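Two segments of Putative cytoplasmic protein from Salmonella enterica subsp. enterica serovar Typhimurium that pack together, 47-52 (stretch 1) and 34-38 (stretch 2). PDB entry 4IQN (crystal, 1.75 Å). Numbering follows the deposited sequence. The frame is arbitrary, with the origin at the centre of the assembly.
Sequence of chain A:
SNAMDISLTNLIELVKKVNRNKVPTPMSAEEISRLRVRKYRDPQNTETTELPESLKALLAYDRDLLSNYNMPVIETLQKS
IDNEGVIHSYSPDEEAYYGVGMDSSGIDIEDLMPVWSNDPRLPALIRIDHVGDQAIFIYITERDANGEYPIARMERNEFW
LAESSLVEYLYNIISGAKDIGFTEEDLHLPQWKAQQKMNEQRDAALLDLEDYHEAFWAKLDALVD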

# COMPACT_ATOMS: atom_id res chain seq x y z
N GLU A 47 9.20 0.49 16.91
CA GLU A 47 10.20 -0.11 16.05
C GLU A 47 9.96 0.32 14.63
O GLU A 47 8.83 0.34 14.16
CB GLU A 47 10.23 -1.63 16.17
CG GLU A 47 11.30 -2.29 15.30
CD GLU A 47 11.45 -3.79 15.54
OE1 GLU A 47 10.81 -4.32 16.48
OE2 GLU A 47 12.22 -4.44 14.78
N THR A 48 11.04 0.66 13.94
CA THR A 48 10.94 1.07 12.53
C THR A 48 11.78 0.14 11.66
O THR A 48 12.59 -0.67 12.17
CB THR A 48 11.42 2.52 12.34
OG1 THR A 48 12.81 2.58 12.65
CG2 THR A 48 10.69 3.48 13.26
N THR A 49 11.58 0.27 10.35
CA THR A 49 12.30 -0.51 9.37
C THR A 49 12.43 0.34 8.10
O THR A 49 12.02 1.51 8.09
CB THR A 49 11.56 -1.84 9.12
OG1 THR A 49 12.39 -2.70 8.35
CG2 THR A 49 10.18 -1.62 8.40
N GLU A 50 12.98 -0.25 7.03
CA GLU A 50 13.30 0.49 5.79
C GLU A 50 12.09 0.65 4.87
O GLU A 50 11.23 -0.24 4.81
CB GLU A 50 14.40 -0.23 5.00
CG GLU A 50 15.79 -0.23 5.66
CD GLU A 50 15.95 -1.28 6.76
OE1 GLU A 50 15.36 -2.39 6.67
OE2 GLU A 50 16.69 -0.99 7.73
N LEU A 51 12.06 1.77 4.16
CA LEU A 51 11.08 1.96 3.09
C LEU A 51 11.42 1.01 1.95
O LEU A 51 12.59 0.59 1.81
CB LEU A 51 11.09 3.40 2.55
CG LEU A 51 10.13 4.38 3.15
CD1 LEU A 51 10.46 4.60 4.62
CD2 LEU A 51 10.17 5.67 2.40
N PRO A 52 10.41 0.65 1.13
CA PRO A 52 10.78 -0.07 -0.07
C PRO A 52 11.44 0.86 -1.09
O PRO A 52 11.10 2.06 -1.13
CB PRO A 52 9.44 -0.58 -0.61
CG PRO A 52 8.43 0.41 -0.13
CD PRO A 52 8.97 0.91 1.22
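Stretch 2 34-38: RLRVR

Stretch 2 runs against stretch 1 in the opposite sense, their end-to-end directions 132° apart, and the two meet as a short antiparallel pair of strands. Residues 36-38 are extended, and the pairing is centred on Val 37 and Thr 49, with Arg 38 beside Thr 48. Together the two segments bury 521 Å² of surface.

Arg 34 begins the segment out of reach of stretch 1, and none of its surface is covered by it. The chain then extends at Leu 35 (phi/psi -71/139), a buried residue whose CA-to-CB bond points sideways. Its CB lies 3.9 Å from CD2 of Leu 51, an apolar contact suited to a leucine at a buried position. Here the backbones are not yet directly bonded, and a water bridges them: it donates to Leu 35 O at 2.8 Å and accepts from Leu 51 N at 2.9 Å.

Arg 36 has the most surface covered by stretch 1. Its CA-to-CB bond points sideways, but three successive m rotamers at chi1, chi2 and chi3 bring the guanidinium back over the neighbouring strand. NH1 donates to Glu 50 OE2 at 2.9 Å in a salt bridge, and NH2 donates to Thr 48 OG1 at 3.2 Å; a weak bond from NE reaches the same OG1 at 3.3 Å. Thr 48 OG1 therefore sits at the edge of the guanidinium, near its plane, where N-H groups point, while Thr 49 CA and Glu 50 N lie over one face. A long, multiply donating side chain suits this place, since it can serve a hydroxyl and a carboxylate at once.

Val 37 forms the hydrogen-bonded pair with Thr 49. Its N donates to Thr 49 O at 3.0 Å, almost linearly, and its O accepts from Thr 49 N at 2.8 Å. Their side chains share one face of the sheet, with Val 37 CG1 3.8 Å from Thr 49 CG2. Leu 51 CD1 comes to 4.1 Å from Val 37 CB. Beta-branched residues favour extended backbone, and valine adds an apolar surface for these methyl groups.

Arg 38 makes the non-hydrogen-bonded pair with Thr 48, their CA atoms 4.2 Å apart and their side chains diverging. Such close backbones allow a CA-H...O contact from Arg 38 CA to Glu 47 O at 3.5 Å. The arginine's aliphatic portion still packs on the strand, its CD 4.2 Å from Thr 48 CG2, while NH1 is hydrogen-bonded elsewhere in the structure, so a long side chain suits a position that calls for both.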

# COMPACT_ATOMS: atom_id res chain seq x y z
N ARG A 34 16.34 10.31 5.33
CA ARG A 34 15.88 10.30 6.72
C ARG A 34 14.65 9.40 6.93
O ARG A 34 14.31 9.06 8.08
CB ARG A 34 15.46 11.70 7.21
CG ARG A 34 16.41 12.86 6.96
CD ARG A 34 15.66 14.19 7.18
NE ARG A 34 15.23 14.39 8.57
CZ ARG A 34 13.97 14.35 9.05
NH1 ARG A 34 12.91 14.08 8.29
NH2 ARG A 34 13.78 14.58 10.35
N LEU A 35 13.96 9.04 5.86
CA LEU A 35 12.68 8.35 6.00
C LEU A 35 12.83 6.92 6.49
O LEU A 35 13.72 6.19 6.07
CB LEU A 35 11.88 8.37 4.69
CG LEU A 35 11.50 9.76 4.15
CD1 LEU A 35 10.82 9.57 2.80
CD2 LEU A 35 10.59 10.54 5.08
N ARG A 36 11.93 6.55 7.39
CA ARG A 36 11.79 5.19 7.89
C ARG A 36 10.30 4.92 7.98
O ARG A 36 9.48 5.84 7.88
CB ARG A 36 12.43 5.08 9.28
CG ARG A 36 13.93 5.37 9.30
CD ARG A 36 14.80 4.19 8.92
NE ARG A 36 14.66 3.14 9.92
CZ ARG A 36 15.21 1.94 9.85
NH1 ARG A 36 15.97 1.59 8.81
NH2 ARG A 36 14.99 1.07 10.83
N VAL A 37 9.91 3.66 8.16
CA VAL A 37 8.50 3.34 8.37
C VAL A 37 8.36 2.48 9.64
O VAL A 37 9.20 1.60 9.90
CB VAL A 37 7.86 2.65 7.10
CG1 VAL A 37 8.65 1.46 6.69
CG2 VAL A 37 6.38 2.31 7.34
N ARG A 38 7.31 2.73 10.43
CA ARG A 38 6.97 1.79 11.51
C ARG A 38 6.87 0.35 11.01
O ARG A 38 6.35 0.11 9.92
CB ARG A 38 5.69 2.23 12.23
CG ARG A 38 5.89 3.50 13.05
CD ARG A 38 6.66 3.21 14.30
NE ARG A 38 6.67 4.37 15.21
CZ ARG A 38 5.69 4.66 16.06
NH1 ARG A 38 4.61 3.87 16.12
NH2 ARG A 38 5.79 5.73 16.85
O HOH W 1 14.09 3.70 4.76